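Local coordinates for metallocarboxypeptidase (Trypanosoma cruzi, PDB 3DWC), which probably releases C-terminal amino acids other than proline from peptides with broad specificity, as a metal-dependent carboxypeptidase of the M32 family, at residues F101-V115 with F128-E142. Sequence-based numbering, arbitrary orientation.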
loop_
_atom_site.group_PDB
_atom_site.type_symbol
_atom_site.label_atom_id
_atom_site.label_comp_id
_atom_site.label_asym_id
_atom_site.label_seq_id
_atom_site.Cartn_x
_atom_site.Cartn_y
_atom_site.Cartn_z
ATOM N N PHE B 101 -18.041 -25.073 7.132
ATOM C CA PHE B 101 -17.627 -25.335 5.752
ATOM C C PHE B 101 -16.522 -24.380 5.319
ATOM O O PHE B 101 -15.519 -24.801 4.766
ATOM C CB PHE B 101 -18.808 -25.198 4.798
ATOM C CG PHE B 101 -18.469 -25.527 3.388
ATOM C CD1 PHE B 101 -18.690 -26.796 2.892
ATOM C CD2 PHE B 101 -17.903 -24.574 2.556
ATOM C CE1 PHE B 101 -18.370 -27.106 1.586
ATOM C CE2 PHE B 101 -17.571 -24.887 1.254
ATOM C CZ PHE B 101 -17.811 -26.157 0.772
ATOM N N VAL B 102 -16.730 -23.092 5.583
ATOM C CA VAL B 102 -15.776 -22.049 5.205
ATOM C C VAL B 102 -14.356 -22.322 5.719
ATOM O O VAL B 102 -13.417 -22.304 4.935
ATOM C CB VAL B 102 -16.281 -20.638 5.645
ATOM C CG1 VAL B 102 -15.168 -19.596 5.598
ATOM C CG2 VAL B 102 -17.440 -20.208 4.776
ATOM N N GLU B 103 -14.209 -22.587 7.023
ATOM C CA GLU B 103 -12.888 -22.882 7.607
ATOM C C GLU B 103 -12.282 -24.157 7.038
ATOM O O GLU B 103 -11.078 -24.221 6.794
ATOM C CB GLU B 103 -12.947 -22.964 9.143
ATOM C CG GLU B 103 -12.331 -21.751 9.850
ATOM C CD GLU B 103 -10.794 -21.777 9.839
ATOM O OE1 GLU B 103 -10.183 -21.091 8.990
ATOM O OE2 GLU B 103 -10.197 -22.489 10.678
ATOM N N ARG B 104 -13.124 -25.162 6.820
ATOM C CA ARG B 104 -12.691 -26.402 6.174
ATOM C C ARG B 104 -12.181 -26.170 4.746
ATOM O O ARG B 104 -11.163 -26.747 4.335
ATOM C CB ARG B 104 -13.845 -27.397 6.129
ATOM C CG ARG B 104 -13.407 -28.827 5.826
ATOM C CD ARG B 104 -14.496 -29.626 5.118
ATOM N NE ARG B 104 -15.844 -29.374 5.631
ATOM C CZ ARG B 104 -16.933 -30.001 5.188
ATOM N NH1 ARG B 104 -16.833 -30.927 4.237
ATOM N NH2 ARG B 104 -18.128 -29.723 5.710
ATOM N N LYS B 105 -12.898 -25.343 3.982
ATOM C CA LYS B 105 -12.485 -25.048 2.613
ATOM C C LYS B 105 -11.133 -24.371 2.663
ATOM O O LYS B 105 -10.201 -24.793 1.987
ATOM C CB LYS B 105 -13.499 -24.154 1.888
ATOM C CG LYS B 105 -13.037 -23.758 0.477
ATOM C CD LYS B 105 -14.140 -23.146 -0.371
ATOM C CE LYS B 105 -13.645 -22.919 -1.817
ATOM N NZ LYS B 105 -14.630 -22.139 -2.619
ATOM N N THR B 106 -11.044 -23.336 3.497
ATOM C CA THR B 106 -9.826 -22.536 3.668
ATOM C C THR B 106 -8.593 -23.366 4.010
ATOM O O THR B 106 -7.515 -23.123 3.463
ATOM C CB THR B 106 -10.028 -21.492 4.777
ATOM O OG1 THR B 106 -11.159 -20.675 4.452
ATOM C CG2 THR B 106 -8.782 -20.618 4.948
ATOM N N VAL B 107 -8.763 -24.336 4.909
ATOM C CA VAL B 107 -7.673 -25.224 5.319
ATOM C C VAL B 107 -7.261 -26.105 4.166
ATOM O O VAL B 107 -6.074 -26.246 3.880
ATOM C CB VAL B 107 -8.052 -26.132 6.529
ATOM C CG1 VAL B 107 -7.058 -27.308 6.661
ATOM C CG2 VAL B 107 -8.101 -25.317 7.828
ATOM N N LEU B 108 -8.243 -26.703 3.504
ATOM C CA LEU B 108 -7.953 -27.567 2.365
ATOM C C LEU B 108 -7.317 -26.782 1.208
ATOM O O LEU B 108 -6.377 -27.263 0.586
ATOM C CB LEU B 108 -9.209 -28.327 1.914
ATOM C CG LEU B 108 -9.079 -29.226 0.678
ATOM C CD1 LEU B 108 -7.854 -30.145 0.767
ATOM C CD2 LEU B 108 -10.384 -30.026 0.428
ATOM N N THR B 109 -7.780 -25.569 0.937
ATOM C CA THR B 109 -7.239 -24.845 -0.213
ATOM C C THR B 109 -5.801 -24.436 0.033
ATOM O O THR B 109 -4.976 -24.492 -0.882
ATOM C CB THR B 109 -8.100 -23.619 -0.627
ATOM O OG1 THR B 109 -8.180 -22.678 0.454
ATOM C CG2 THR B 109 -9.508 -24.066 -1.033
ATOM N N THR B 110 -5.500 -24.035 1.271
ATOM C CA THR B 110 -4.118 -23.717 1.688
ATOM C C THR B 110 -3.219 -24.956 1.707
ATOM O O THR B 110 -2.027 -24.867 1.392
ATOM C CB THR B 110 -4.083 -23.089 3.082
ATOM O OG1 THR B 110 -5.158 -23.629 3.853
ATOM C CG2 THR B 110 -4.221 -21.566 3.010
ATOM N N LYS B 111 -3.790 -26.101 2.095
ATOM C CA LYS B 111 -3.102 -27.385 1.959
ATOM C C LYS B 111 -2.945 -27.724 0.480
ATOM O O LYS B 111 -1.835 -27.945 -0.008
ATOM C CB LYS B 111 -3.881 -28.510 2.657
ATOM C CG LYS B 111 -3.227 -29.912 2.523
ATOM C CD LYS B 111 -4.027 -31.037 3.227
ATOM C CE LYS B 111 -3.746 -32.435 2.599
ATOM N NZ LYS B 111 -4.408 -32.634 1.245
ATOM N N ALA B 112 -4.073 -27.740 -0.221
ATOM C CA ALA B 112 -4.119 -28.160 -1.616
ATOM C C ALA B 112 -3.089 -27.413 -2.450
ATOM O O ALA B 112 -2.489 -27.990 -3.359
ATOM C CB ALA B 112 -5.524 -27.970 -2.190
ATOM N N HIS B 113 -2.860 -26.145 -2.113
ATOM C CA HIS B 113 -1.924 -25.319 -2.859
ATOM C C HIS B 113 -0.499 -25.864 -2.863
ATOM O O HIS B 113 0.071 -26.066 -3.934
ATOM C CB HIS B 113 -1.924 -23.881 -2.352
ATOM C CG HIS B 113 -0.981 -22.994 -3.105
ATOM N ND1 HIS B 113 -1.278 -22.477 -4.349
ATOM C CD2 HIS B 113 0.267 -22.566 -2.810
ATOM C CE1 HIS B 113 -0.263 -21.744 -4.774
ATOM N NE2 HIS B 113 0.690 -21.787 -3.862
ATOM N N GLN B 114 0.073 -26.102 -1.680
ATOM C CA GLN B 114 1.461 -26.592 -1.572
ATOM C C GLN B 114 1.627 -27.950 -2.243
ATOM O O GLN B 114 2.632 -28.200 -2.915
ATOM C CB GLN B 114 1.888 -26.743 -0.114
ATOM C CG GLN B 114 1.852 -25.497 0.732
ATOM C CD GLN B 114 1.664 -25.845 2.199
ATOM O OE1 GLN B 114 2.620 -25.851 2.983
ATOM N NE2 GLN B 114 0.425 -26.180 2.570
ATOM N N VAL B 115 0.635 -28.817 -2.048
ATOM C CA VAL B 115 0.605 -30.136 -2.684
ATOM C C VAL B 115 0.577 -30.038 -4.215
ATOM O O VAL B 115 1.343 -30.726 -4.882
ATOM C CB VAL B 115 -0.599 -30.984 -2.204
ATOM C CG1 VAL B 115 -0.418 -32.441 -2.627
ATOM C CG2 VAL B 115 -0.750 -30.898 -0.696
ATOM N N PHE B 128 -1.016 -35.881 -6.256
ATOM C CA PHE B 128 -2.046 -34.851 -6.146
ATOM C C PHE B 128 -3.406 -35.475 -5.885
ATOM O O PHE B 128 -4.201 -34.929 -5.133
ATOM C CB PHE B 128 -2.097 -33.994 -7.409
ATOM C CG PHE B 128 -2.990 -32.776 -7.282
ATOM C CD1 PHE B 128 -2.762 -31.824 -6.284
ATOM C CD2 PHE B 128 -4.049 -32.578 -8.155
ATOM C CE1 PHE B 128 -3.583 -30.698 -6.158
ATOM C CE2 PHE B 128 -4.876 -31.446 -8.037
ATOM C CZ PHE B 128 -4.642 -30.511 -7.031
ATOM N N LEU B 129 -3.636 -36.649 -6.472
ATOM C CA LEU B 129 -4.972 -37.260 -6.572
ATOM C C LEU B 129 -5.786 -37.345 -5.286
ATOM O O LEU B 129 -7.001 -37.165 -5.336
ATOM C CB LEU B 129 -4.877 -38.655 -7.206
ATOM C CG LEU B 129 -6.175 -39.454 -7.388
ATOM C CD1 LEU B 129 -7.218 -38.668 -8.195
ATOM C CD2 LEU B 129 -5.871 -40.790 -8.047
ATOM N N PRO B 130 -5.142 -37.660 -4.141
ATOM C CA PRO B 130 -5.928 -37.702 -2.902
ATOM C C PRO B 130 -6.522 -36.339 -2.552
ATOM O O PRO B 130 -7.719 -36.253 -2.255
ATOM C CB PRO B 130 -4.909 -38.167 -1.843
ATOM C CG PRO B 130 -3.800 -38.813 -2.624
ATOM C CD PRO B 130 -3.733 -38.024 -3.903
ATOM N N THR B 131 -5.691 -35.295 -2.608
ATOM C CA THR B 131 -6.165 -33.908 -2.494
ATOM C C THR B 131 -7.270 -33.623 -3.514
ATOM O O THR B 131 -8.350 -33.183 -3.147
ATOM C CB THR B 131 -5.047 -32.865 -2.758
ATOM O OG1 THR B 131 -3.972 -33.037 -1.829
ATOM C CG2 THR B 131 -5.605 -31.448 -2.629
ATOM N N LEU B 132 -6.986 -33.895 -4.788
ATOM C CA LEU B 132 -7.914 -33.571 -5.878
ATOM C C LEU B 132 -9.295 -34.196 -5.627
ATOM O O LEU B 132 -10.312 -33.518 -5.771
ATOM C CB LEU B 132 -7.314 -33.983 -7.244
ATOM C CG LEU B 132 -7.804 -33.418 -8.609
ATOM C CD1 LEU B 132 -8.508 -34.477 -9.425
ATOM C CD2 LEU B 132 -8.669 -32.110 -8.550
ATOM N N LYS B 133 -9.324 -35.462 -5.207
ATOM C CA LYS B 133 -10.574 -36.128 -4.810
ATOM C C LYS B 133 -11.334 -35.356 -3.737
ATOM O O LYS B 133 -12.561 -35.326 -3.765
ATOM C CB LYS B 133 -10.308 -37.554 -4.298
ATOM C CG LYS B 133 -10.018 -38.586 -5.398
ATOM C CD LYS B 133 -9.374 -39.875 -4.855
ATOM C CE LYS B 133 -10.394 -40.971 -4.521
ATOM N NZ LYS B 133 -11.194 -40.700 -3.285
ATOM N N GLU B 134 -10.613 -34.750 -2.791
ATOM C CA GLU B 134 -11.245 -33.996 -1.680
ATOM C C GLU B 134 -11.780 -32.628 -2.134
ATOM O O GLU B 134 -12.843 -32.183 -1.687
ATOM C CB GLU B 134 -10.263 -33.776 -0.523
ATOM C CG GLU B 134 -9.904 -35.018 0.269
ATOM C CD GLU B 134 -9.074 -34.672 1.501
ATOM O OE1 GLU B 134 -7.867 -35.035 1.541
ATOM O OE2 GLU B 134 -9.624 -34.008 2.411
ATOM N N LEU B 135 -11.013 -31.961 -2.989
ATOM C CA LEU B 135 -11.459 -30.717 -3.655
ATOM C C LEU B 135 -12.777 -30.942 -4.372
ATOM O O LEU B 135 -13.766 -30.284 -4.084
ATOM C CB LEU B 135 -10.396 -30.227 -4.630
ATOM C CG LEU B 135 -9.139 -29.708 -3.928
ATOM C CD1 LEU B 135 -8.021 -29.492 -4.917
ATOM C CD2 LEU B 135 -9.451 -28.417 -3.144
ATOM N N ILE B 136 -12.795 -31.930 -5.257
ATOM C CA ILE B 136 -13.984 -32.228 -6.034
ATOM C C ILE B 136 -15.183 -32.544 -5.132
ATOM O O ILE B 136 -16.316 -32.224 -5.485
ATOM C CB ILE B 136 -13.744 -33.392 -7.056
ATOM C CG1 ILE B 136 -12.662 -33.012 -8.069
ATOM C CG2 ILE B 136 -15.030 -33.754 -7.816
ATOM C CD1 ILE B 136 -13.019 -31.819 -8.948
ATOM N N ALA B 137 -14.950 -33.166 -3.975
ATOM C CA ALA B 137 -16.049 -33.458 -3.049
ATOM C C ALA B 137 -16.506 -32.192 -2.330
ATOM O O ALA B 137 -17.690 -32.014 -2.071
ATOM C CB ALA B 137 -15.636 -34.526 -2.046
ATOM N N LEU B 138 -15.549 -31.323 -2.015
ATOM C CA LEU B 138 -15.829 -30.010 -1.412
ATOM C C LEU B 138 -16.641 -29.101 -2.361
ATOM O O LEU B 138 -17.612 -28.451 -1.932
ATOM C CB LEU B 138 -14.509 -29.324 -1.030
ATOM C CG LEU B 138 -14.485 -28.201 0.012
ATOM C CD1 LEU B 138 -14.936 -26.883 -0.591
ATOM C CD2 LEU B 138 -15.313 -28.528 1.229
ATOM N N PHE B 139 -16.232 -29.066 -3.636
ATOM C CA PHE B 139 -16.907 -28.268 -4.677
ATOM C C PHE B 139 -18.325 -28.723 -4.885
ATOM O O PHE B 139 -19.231 -27.889 -5.029
ATOM C CB PHE B 139 -16.197 -28.385 -6.034
ATOM C CG PHE B 139 -14.831 -27.782 -6.079
ATOM C CD1 PHE B 139 -13.840 -28.370 -6.843
ATOM C CD2 PHE B 139 -14.529 -26.596 -5.394
ATOM C CE1 PHE B 139 -12.585 -27.816 -6.914
ATOM C CE2 PHE B 139 -13.282 -26.040 -5.470
ATOM C CZ PHE B 139 -12.307 -26.649 -6.217
ATOM N N ARG B 140 -18.516 -30.045 -4.933
ATOM C CA ARG B 140 -19.857 -30.628 -5.054
ATOM C C ARG B 140 -20.716 -30.238 -3.865
ATOM O O ARG B 140 -21.922 -29.993 -4.011
ATOM C CB ARG B 140 -19.803 -32.156 -5.129
ATOM C CG ARG B 140 -19.227 -32.736 -6.420
ATOM C CD ARG B 140 -18.950 -34.235 -6.260
ATOM N NE ARG B 140 -18.327 -34.832 -7.446
ATOM C CZ ARG B 140 -17.896 -36.090 -7.518
ATOM N NH1 ARG B 140 -17.350 -36.549 -8.647
ATOM N NH2 ARG B 140 -17.998 -36.894 -6.465
ATOM N N GLU B 141 -20.089 -30.202 -2.685
ATOM C CA GLU B 141 -20.772 -29.817 -1.454
ATOM C C GLU B 141 -21.043 -28.326 -1.471
ATOM O O GLU B 141 -22.113 -27.874 -1.050
ATOM C CB GLU B 141 -19.932 -30.171 -0.225
ATOM C CG GLU B 141 -20.660 -29.917 1.107
ATOM C CD GLU B 141 -19.843 -30.318 2.325
ATOM O OE1 GLU B 141 -18.616 -30.523 2.188
ATOM O OE2 GLU B 141 -20.438 -30.412 3.425
ATOM N N GLU B 142 -20.063 -27.568 -1.953
ATOM C CA GLU B 142 -20.226 -26.127 -2.119
ATOM C C GLU B 142 -21.411 -25.789 -3.032
ATOM O O GLU B 142 -22.287 -25.019 -2.644
ATOM C CB GLU B 142 -18.937 -25.474 -2.629
ATOM C CG GLU B 142 -19.004 -23.943 -2.573
ATOM C CD GLU B 142 -17.669 -23.251 -2.813
ATOM O OE1 GLU B 142 -16.632 -23.939 -2.867
ATOM O OE2 GLU B 142 -17.663 -22.002 -2.948
#
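Phe101, Leu108 and Ala112 face Leu138, Leu135 and Thr131 in an antiparallel helical hairpin, formed by the consecutive helices 99-122 and 125-147 and lying away from the metal site. The axes of segments 101-115 and 128-142 come within 10.0 Å, crossing at -150°. Near the turn, small residues bring the backbones together: Ala112 CB meets Thr131 CG2 at 3.5 Å, and Thr131 fits as a knob among Leu108, Lys111, Ala112 and Val115. The Thr131 chi1 of -59° sets its methyl against Ala112 while OG1 takes a weak hydrogen bond from Lys111 NZ. In the middle, branched Leu108 reaches Leu135 CD2 with its CG and Glu134 CB with CD2. Toward the open end, Phe101 thrusts its ring against both Leu138 methyls; Phe101 CZ lies 3.3 Å from Leu138 CD1. Long charged side chains lie beside this apolar pair. The extended methylenes of Lys105 cross Leu138 at about a right angle, and Lys105 NZ binds the syn lone pair of Glu142 OE1 at 2.7 Å. Arg104 forms a salt bridge with Glu141, NH1 to OE1 2.7 Å, though the planes lie 58° apart and its hydrogen bonds are weak. Glu142 is buried, and Lys105 and Arg146 probably balance its charge, whereas the Arg104-Glu141 pair lies toward the rim.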